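Local coordinates for protein coclaurine N-methyltransferase (Coptis japonica, PDB 6GKV) that probably transfers a methyl group from S-adenosyl-L-methionine to the ring nitrogen of coclaurine and related tetrahydroisoquinolines in alkaloid biosynthesis, at residues A[47-59]-A[257-269]. Numbering follows the deposited sequence.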
ATOM      1  N   GLN A  47      -3.144   0.252  12.250  1.00 39.84           N
ATOM      2  CA  GLN A  47      -2.849   1.179  11.164  1.00 34.86           C
ATOM      3  C   GLN A  47      -3.574   0.772   9.879  1.00 45.60           C
ATOM      4  O   GLN A  47      -4.151   1.624   9.202  1.00 48.69           O
ATOM      5  CB  GLN A  47      -1.337   1.231  10.917  1.00 36.08           C
ATOM      6  CG  GLN A  47      -0.853   2.481  10.195  1.00 37.11           C
ATOM      7  CD  GLN A  47      -0.917   3.736  11.081  1.00 42.21           C
ATOM      8  OE1 GLN A  47      -0.151   3.885  12.042  1.00 40.67           O
ATOM      9  NE2 GLN A  47      -1.834   4.638  10.752  1.00 41.67           N
ATOM     10  N   ILE A  48      -3.516  -0.524   9.530  1.00 46.65           N
ATOM     11  CA  ILE A  48      -4.077  -1.004   8.260  1.00 38.11           C
ATOM     12  C   ILE A  48      -5.602  -0.976   8.324  1.00 35.62           C
ATOM     13  O   ILE A  48      -6.245  -0.569   7.385  1.00 39.86           O
ATOM     14  CB  ILE A  48      -3.572  -2.428   7.909  1.00 39.01           C
ATOM     15  CG1 ILE A  48      -2.093  -2.385   7.556  1.00 32.81           C
ATOM     16  CG2 ILE A  48      -4.275  -2.993   6.687  1.00 27.14           C
ATOM     17  CD1 ILE A  48      -1.828  -1.516   6.359  1.00 27.80           C
ATOM     18  N   ALA A  49      -6.156  -1.404   9.454  1.00 35.92           N
ATOM     19  CA  ALA A  49      -7.580  -1.306   9.736  1.00 40.09           C
ATOM     20  C   ALA A  49      -8.124   0.127   9.610  1.00 49.61           C
ATOM     21  O   ALA A  49      -9.233   0.305   9.115  1.00 56.56           O
ATOM     22  CB  ALA A  49      -7.868  -1.851  11.121  1.00 36.70           C
ATOM     23  N   GLU A  50      -7.364   1.137  10.053  1.00 45.26           N
ATOM     24  CA  GLU A  50      -7.736   2.553   9.821  1.00 43.46           C
ATOM     25  C   GLU A  50      -7.834   2.895   8.342  1.00 41.55           C
ATOM     26  O   GLU A  50      -8.729   3.611   7.925  1.00 42.87           O
ATOM     27  CB  GLU A  50      -6.739   3.509  10.473  1.00 39.15           C
ATOM     28  CG  GLU A  50      -6.895   3.631  11.967  1.00 45.08           C
ATOM     29  CD  GLU A  50      -8.315   4.043  12.360  1.00 59.90           C
ATOM     30  OE1 GLU A  50      -8.837   5.043  11.802  1.00 62.30           O
ATOM     31  OE2 GLU A  50      -8.917   3.360  13.221  1.00 57.21           O
ATOM     32  N   ILE A  51      -6.917   2.376   7.541  1.00 46.29           N
ATOM     33  CA  ILE A  51      -6.983   2.630   6.113  1.00 44.81           C
ATOM     34  C   ILE A  51      -8.241   1.986   5.520  1.00 50.65           C
ATOM     35  O   ILE A  51      -8.810   2.498   4.571  1.00 50.92           O
ATOM     36  CB  ILE A  51      -5.725   2.115   5.374  1.00 43.09           C
ATOM     37  CG1 ILE A  51      -4.467   2.800   5.917  1.00 37.87           C
ATOM     38  CG2 ILE A  51      -5.840   2.374   3.843  1.00 43.10           C
ATOM     39  CD1 ILE A  51      -4.379   4.259   5.533  1.00 44.11           C
ATOM     40  N   GLN A  52      -8.683   0.870   6.098  1.00 45.91           N
ATOM     41  CA  GLN A  52      -9.818   0.134   5.552  1.00 45.85           C
ATOM     42  C   GLN A  52     -11.140   0.790   5.945  1.00 48.02           C
ATOM     43  O   GLN A  52     -12.087   0.781   5.164  1.00 47.00           O
ATOM     44  CB  GLN A  52      -9.783  -1.323   6.026  1.00 50.20           C
ATOM     45  CG  GLN A  52      -8.598  -2.107   5.489  1.00 47.13           C
ATOM     46  CD  GLN A  52      -8.567  -2.110   3.982  1.00 45.28           C
ATOM     47  OE1 GLN A  52      -9.394  -2.762   3.344  1.00 41.56           O
ATOM     48  NE2 GLN A  52      -7.618  -1.366   3.398  1.00 42.96           N
ATOM     49  N   ASN A  53     -11.192   1.341   7.161  1.00 38.16           N
ATOM     50  CA  ASN A  53     -12.341   2.068   7.638  1.00 39.44           C
ATOM     51  C   ASN A  53     -12.633   3.232   6.715  1.00 47.57           C
ATOM     52  O   ASN A  53     -13.779   3.462   6.329  1.00 50.13           O
ATOM     53  CB  ASN A  53     -12.109   2.565   9.058  1.00 49.79           C
ATOM     54  CG  ASN A  53     -12.137   1.448  10.066  1.00 56.63           C
ATOM     55  OD1 ASN A  53     -12.509   0.326   9.735  1.00 66.63           O
ATOM     56  ND2 ASN A  53     -11.749   1.744  11.309  1.00 51.38           N
ATOM     57  N   LEU A  54     -11.582   3.942   6.328  1.00 42.96           N
ATOM     58  CA  LEU A  54     -11.756   5.064   5.427  1.00 45.30           C
ATOM     59  C   LEU A  54     -12.037   4.619   3.970  1.00 48.85           C
ATOM     60  O   LEU A  54     -12.960   5.129   3.340  1.00 50.66           O
ATOM     61  CB  LEU A  54     -10.533   5.986   5.495  1.00 40.06           C
ATOM     62  CG  LEU A  54     -10.750   7.330   4.794  1.00 42.28           C
ATOM     63  CD1 LEU A  54     -12.049   7.967   5.273  1.00 29.09           C
ATOM     64  CD2 LEU A  54      -9.577   8.264   5.002  1.00 38.04           C
ATOM     65  N   THR A  55     -11.273   3.672   3.431  1.00 45.74           N
ATOM     66  CA  THR A  55     -11.530   3.222   2.054  1.00 46.62           C
ATOM     67  C   THR A  55     -12.975   2.760   1.904  1.00 51.06           C
ATOM     68  O   THR A  55     -13.612   3.007   0.885  1.00 61.33           O
ATOM     69  CB  THR A  55     -10.602   2.078   1.615  1.00 36.83           C
ATOM     70  OG1 THR A  55     -10.637   1.043   2.605  1.00 47.94           O
ATOM     71  CG2 THR A  55      -9.169   2.573   1.468  1.00 34.16           C
ATOM     72  N   HIS A  56     -13.504   2.121   2.937  1.00 49.87           N
ATOM     73  CA  HIS A  56     -14.844   1.554   2.870  1.00 48.92           C
ATOM     74  C   HIS A  56     -15.940   2.609   3.036  1.00 56.73           C
ATOM     75  O   HIS A  56     -16.981   2.550   2.363  1.00 52.61           O
ATOM     76  CB  HIS A  56     -15.001   0.466   3.924  1.00 55.12           C
ATOM     77  CG  HIS A  56     -14.417  -0.849   3.509  1.00 77.86           C
ATOM     78  ND1 HIS A  56     -13.053  -1.069   3.425  1.00 68.33           N
ATOM     79  CD2 HIS A  56     -15.000  -2.007   3.120  1.00 82.15           C
ATOM     80  CE1 HIS A  56     -12.834  -2.299   3.014  1.00 71.55           C
ATOM     81  NE2 HIS A  56     -14.001  -2.895   2.819  1.00 77.06           N
ATOM     82  N   SER A  57     -15.714   3.572   3.925  1.00 47.50           N
ATOM     83  CA  SER A  57     -16.740   4.571   4.189  1.00 43.38           C
ATOM     84  C   SER A  57     -16.901   5.494   2.984  1.00 43.03           C
ATOM     85  O   SER A  57     -18.011   5.926   2.674  1.00 47.12           O
ATOM     86  CB  SER A  57     -16.421   5.374   5.466  1.00 42.94           C
ATOM     87  OG  SER A  57     -15.162   6.018   5.395  1.00 54.00           O
ATOM     88  N   LEU A  58     -15.796   5.785   2.297  1.00 40.53           N
ATOM     89  CA  LEU A  58     -15.856   6.617   1.100  1.00 34.25           C
ATOM     90  C   LEU A  58     -16.710   5.983  -0.001  1.00 42.99           C
ATOM     91  O   LEU A  58     -17.426   6.705  -0.725  1.00 49.38           O
ATOM     92  CB  LEU A  58     -14.446   6.907   0.582  1.00 30.98           C
ATOM     93  CG  LEU A  58     -13.630   7.798   1.540  1.00 39.26           C
ATOM     94  CD1 LEU A  58     -12.198   7.912   1.085  1.00 39.70           C
ATOM     95  CD2 LEU A  58     -14.233   9.183   1.677  1.00 36.91           C
ATOM     96  N   ARG A  59     -16.664   4.650  -0.111  1.00 41.45           N
ATOM     97  CA  ARG A  59     -17.409   3.933  -1.155  1.00 47.20           C
ATOM     98  C   ARG A  59     -18.937   4.059  -1.025  1.00 57.98           C
ATOM     99  O   ARG A  59     -19.678   3.758  -1.966  1.00 59.56           O
ATOM    100  CB  ARG A  59     -17.019   2.444  -1.177  1.00 46.23           C
ATOM    101  CG  ARG A  59     -15.637   2.159  -1.768  1.00 50.03           C
ATOM    102  CD  ARG A  59     -15.276   0.666  -1.718  1.00 51.16           C
ATOM    103  NE  ARG A  59     -13.853   0.412  -1.948  1.00 55.06           N
ATOM    104  CZ  ARG A  59     -13.327  -0.022  -3.093  1.00 62.72           C
ATOM    105  NH1 ARG A  59     -14.090  -0.250  -4.150  1.00 66.46           N
ATOM    106  NH2 ARG A  59     -12.022  -0.229  -3.182  1.00 71.90           N
ATOM    107  N   ILE A 257      -9.510  15.861   1.741  1.00 45.74           N
ATOM    108  CA  ILE A 257      -9.072  14.567   2.275  1.00 43.07           C
ATOM    109  C   ILE A 257      -7.552  14.447   2.122  1.00 38.60           C
ATOM    110  O   ILE A 257      -6.981  14.862   1.104  1.00 31.43           O
ATOM    111  CB  ILE A 257      -9.760  13.375   1.566  1.00 47.63           C
ATOM    112  CG1 ILE A 257     -11.157  13.136   2.122  1.00 57.94           C
ATOM    113  CG2 ILE A 257      -9.005  12.110   1.784  1.00 36.47           C
ATOM    114  CD1 ILE A 257     -11.903  12.045   1.382  1.00 59.86           C
ATOM    115  N   ILE A 258      -6.891  13.942   3.161  1.00 31.25           N
ATOM    116  CA  ILE A 258      -5.473  13.601   3.041  1.00 40.69           C
ATOM    117  C   ILE A 258      -5.320  12.089   2.915  1.00 37.17           C
ATOM    118  O   ILE A 258      -5.476  11.364   3.913  1.00 37.15           O
ATOM    119  CB  ILE A 258      -4.653  14.091   4.248  1.00 47.06           C
ATOM    120  CG1 ILE A 258      -4.949  15.564   4.514  1.00 34.61           C
ATOM    121  CG2 ILE A 258      -3.160  13.836   4.014  1.00 42.31           C
ATOM    122  CD1 ILE A 258      -4.516  16.478   3.386  1.00 37.87           C
ATOM    123  N   PRO A 259      -5.058  11.603   1.689  1.00 26.73           N
ATOM    124  CA  PRO A 259      -4.891  10.149   1.529  1.00 41.02           C
ATOM    125  C   PRO A 259      -3.527   9.655   2.047  1.00 36.91           C
ATOM    126  O   PRO A 259      -2.582  10.424   2.177  1.00 40.47           O
ATOM    127  CB  PRO A 259      -5.024   9.930  -0.003  1.00 26.45           C
ATOM    128  CG  PRO A 259      -5.237  11.318  -0.631  1.00 29.81           C
ATOM    129  CD  PRO A 259      -4.841  12.341   0.424  1.00 22.35           C
ATOM    130  N   SER A 260      -3.443   8.379   2.382  1.00 41.23           N
ATOM    131  CA  SER A 260      -2.144   7.716   2.525  1.00 37.63           C
ATOM    132  C   SER A 260      -1.478   7.656   1.179  1.00 34.93           C
ATOM    133  O   SER A 260      -2.145   7.731   0.142  1.00 38.30           O
ATOM    134  CB  SER A 260      -2.313   6.305   3.064  1.00 37.30           C
ATOM    135  OG  SER A 260      -3.225   5.621   2.218  1.00 39.31           O
ATOM    136  N   ALA A 261      -0.165   7.494   1.182  1.00 43.25           N
ATOM    137  CA  ALA A 261       0.542   7.298  -0.077  1.00 39.14           C
ATOM    138  C   ALA A 261       0.046   6.029  -0.779  1.00 33.26           C
ATOM    139  O   ALA A 261       0.079   5.951  -2.002  1.00 31.60           O
ATOM    140  CB  ALA A 261       2.038   7.246   0.152  1.00 35.77           C
ATOM    141  N   SER A 262      -0.445   5.062  -0.001  1.00 37.42           N
ATOM    142  CA  SER A 262      -0.946   3.776  -0.522  1.00 44.85           C
ATOM    143  C   SER A 262      -2.401   3.765  -0.971  1.00 44.42           C
ATOM    144  O   SER A 262      -2.920   2.707  -1.323  1.00 42.54           O
ATOM    145  CB  SER A 262      -0.815   2.699   0.551  1.00 43.46           C
ATOM    146  OG  SER A 262      -1.835   2.894   1.534  1.00 47.79           O
ATOM    147  N   PHE A 263      -3.062   4.915  -0.932  1.00 42.85           N
ATOM    148  CA  PHE A 263      -4.527   4.937  -0.831  1.00 40.79           C
ATOM    149  C   PHE A 263      -5.242   4.403  -2.070  1.00 38.15           C
ATOM    150  O   PHE A 263      -6.165   3.595  -1.964  1.00 46.29           O
ATOM    151  CB  PHE A 263      -5.034   6.370  -0.514  1.00 30.41           C
ATOM    152  CG  PHE A 263      -6.351   6.387   0.230  1.00 26.49           C
ATOM    153  CD1 PHE A 263      -6.435   5.866   1.515  1.00 32.72           C
ATOM    154  CD2 PHE A 263      -7.492   6.911  -0.345  1.00 32.83           C
ATOM    155  CE1 PHE A 263      -7.646   5.870   2.208  1.00 40.68           C
ATOM    156  CE2 PHE A 263      -8.723   6.920   0.338  1.00 29.80           C
ATOM    157  CZ  PHE A 263      -8.806   6.391   1.596  1.00 35.28           C
ATOM    158  N   PHE A 264      -4.801   4.826  -3.243  1.00 37.28           N
ATOM    159  CA  PHE A 264      -5.511   4.483  -4.450  1.00 38.45           C
ATOM    160  C   PHE A 264      -5.116   3.117  -4.952  1.00 45.95           C
ATOM    161  O   PHE A 264      -5.709   2.603  -5.891  1.00 46.12           O
ATOM    162  CB  PHE A 264      -5.288   5.570  -5.480  1.00 42.73           C
ATOM    163  CG  PHE A 264      -5.784   6.900  -5.013  1.00 37.87           C
ATOM    164  CD1 PHE A 264      -7.137   7.097  -4.794  1.00 49.88           C
ATOM    165  CD2 PHE A 264      -4.908   7.938  -4.743  1.00 38.23           C
ATOM    166  CE1 PHE A 264      -7.625   8.323  -4.329  1.00 53.61           C
ATOM    167  CE2 PHE A 264      -5.384   9.160  -4.284  1.00 52.11           C
ATOM    168  CZ  PHE A 264      -6.747   9.351  -4.071  1.00 51.99           C
ATOM    169  N   LEU A 265      -4.147   2.501  -4.275  1.00 46.36           N
ATOM    170  CA  LEU A 265      -3.869   1.095  -4.475  1.00 46.26           C
ATOM    171  C   LEU A 265      -5.114   0.283  -4.112  1.00 48.68           C
ATOM    172  O   LEU A 265      -5.244  -0.890  -4.488  1.00 41.70           O
ATOM    173  CB  LEU A 265      -2.667   0.643  -3.629  1.00 47.05           C
ATOM    174  CG  LEU A 265      -1.311   1.327  -3.897  1.00 48.60           C
ATOM    175  CD1 LEU A 265      -0.210   0.732  -3.042  1.00 32.83           C
ATOM    176  CD2 LEU A 265      -0.910   1.292  -5.379  1.00 41.64           C
ATOM    177  N   TYR A 266      -6.026   0.910  -3.367  1.00 43.63           N
ATOM    178  CA  TYR A 266      -7.193   0.205  -2.846  1.00 39.54           C
ATOM    179  C   TYR A 266      -8.421   0.493  -3.685  1.00 37.76           C
ATOM    180  O   TYR A 266      -9.529   0.083  -3.340  1.00 35.22           O
ATOM    181  CB  TYR A 266      -7.451   0.595  -1.391  1.00 39.33           C
ATOM    182  CG  TYR A 266      -6.466   0.003  -0.397  1.00 41.68           C
ATOM    183  CD1 TYR A 266      -6.542  -1.348  -0.031  1.00 39.17           C
ATOM    184  CD2 TYR A 266      -5.476   0.785   0.179  1.00 43.01           C
ATOM    185  CE1 TYR A 266      -5.657  -1.907   0.863  1.00 31.39           C
ATOM    186  CE2 TYR A 266      -4.563   0.231   1.107  1.00 43.47           C
ATOM    187  CZ  TYR A 266      -4.670  -1.113   1.443  1.00 42.09           C
ATOM    188  OH  TYR A 266      -3.797  -1.669   2.352  1.00 42.59           O
ATOM    189  N   PHE A 267      -8.212   1.214  -4.780  1.00 32.57           N
ATOM    190  CA  PHE A 267      -9.296   1.605  -5.676  1.00 37.89           C
ATOM    191  C   PHE A 267      -8.929   1.193  -7.110  1.00 43.88           C
ATOM    192  O   PHE A 267      -8.646   2.030  -7.977  1.00 40.70           O
ATOM    193  CB  PHE A 267      -9.574   3.118  -5.556  1.00 38.92           C
ATOM    194  CG  PHE A 267     -10.267   3.499  -4.265  1.00 33.69           C
ATOM    195  CD1 PHE A 267     -11.653   3.331  -4.120  1.00 38.54           C
ATOM    196  CD2 PHE A 267      -9.543   4.010  -3.203  1.00 26.03           C
ATOM    197  CE1 PHE A 267     -12.298   3.657  -2.930  1.00 36.90           C
ATOM    198  CE2 PHE A 267     -10.164   4.312  -1.998  1.00 31.65           C
ATOM    199  CZ  PHE A 267     -11.552   4.150  -1.862  1.00 36.42           C
ATOM    200  N   GLN A 268      -8.911  -0.121  -7.331  1.00 45.09           N
ATOM    201  CA  GLN A 268      -8.412  -0.691  -8.571  1.00 48.37           C
ATOM    202  C   GLN A 268      -9.423  -1.636  -9.192  1.00 50.15           C
ATOM    203  O   GLN A 268      -9.041  -2.610  -9.850  1.00 43.75           O
ATOM    204  CB  GLN A 268      -7.082  -1.422  -8.334  1.00 46.74           C
ATOM    205  CG  GLN A 268      -5.954  -0.474  -8.008  1.00 46.11           C
ATOM    206  CD  GLN A 268      -4.580  -1.112  -8.102  1.00 49.53           C
ATOM    207  OE1 GLN A 268      -4.041  -1.289  -9.191  1.00 45.28           O
ATOM    208  NE2 GLN A 268      -4.000  -1.446  -6.954  1.00 51.90           N
ATOM    209  N   ASP A 269     -10.706  -1.333  -8.982  1.00 48.92           N
ATOM    210  CA  ASP A 269     -11.789  -2.087  -9.592  1.00 49.99           C
ATOM    211  C   ASP A 269     -11.877  -1.906 -11.112  1.00 51.33           C
ATOM    212  O   ASP A 269     -12.374  -2.788 -11.797  1.00 55.31           O
ATOM    213  CB  ASP A 269     -13.116  -1.705  -8.962  1.00 53.73           C
ATOM    214  CG  ASP A 269     -13.246  -2.190  -7.543  1.00 62.44           C
ATOM    215  OD1 ASP A 269     -12.364  -2.942  -7.086  1.00 68.23           O
ATOM    216  OD2 ASP A 269     -14.245  -1.845  -6.883  1.00 60.42           O
TER
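T55 pushes its CG2 methyl among the rings of F263, Y266 and F267, 3.7 Å from F263 CE1, illustrating how a helix can be fastened to a Rossmann-type methyltransferase fold by aromatic side chains in and around a short 3-10 segment. Helix 44-58 lies on the turn and 3-10 segment that follow strand 257-258. L58 CD1 meets the edge of the F263 ring in its plane, while CD2 touches I257 CD1 tip to tip at 3.7 Å. Over one face of Y266 sits the amide nitrogen of Q52, NE2 being 3.3 Å from CE1, brought there by a bend at chi2 (-58°). F267 CE1 lies over the rim of one guanidinium face of R59, the two planes 16° apart, and R59 NH1 forms a salt bridge with D269 OD2 at 3.2 Å. Replacing R59 by an alanine would probably strip this packing from F267 and a cationic partner from D269 and E207, the other acid paired with NH1. Further out lies the dimer interface, where K350 and S272 of the second subunit hold the D269 carboxylate and H276 of that subunit bonds Y266 OH. R59 NH1 meets D269 OD2 from above the carboxylate plane, 46° out of it.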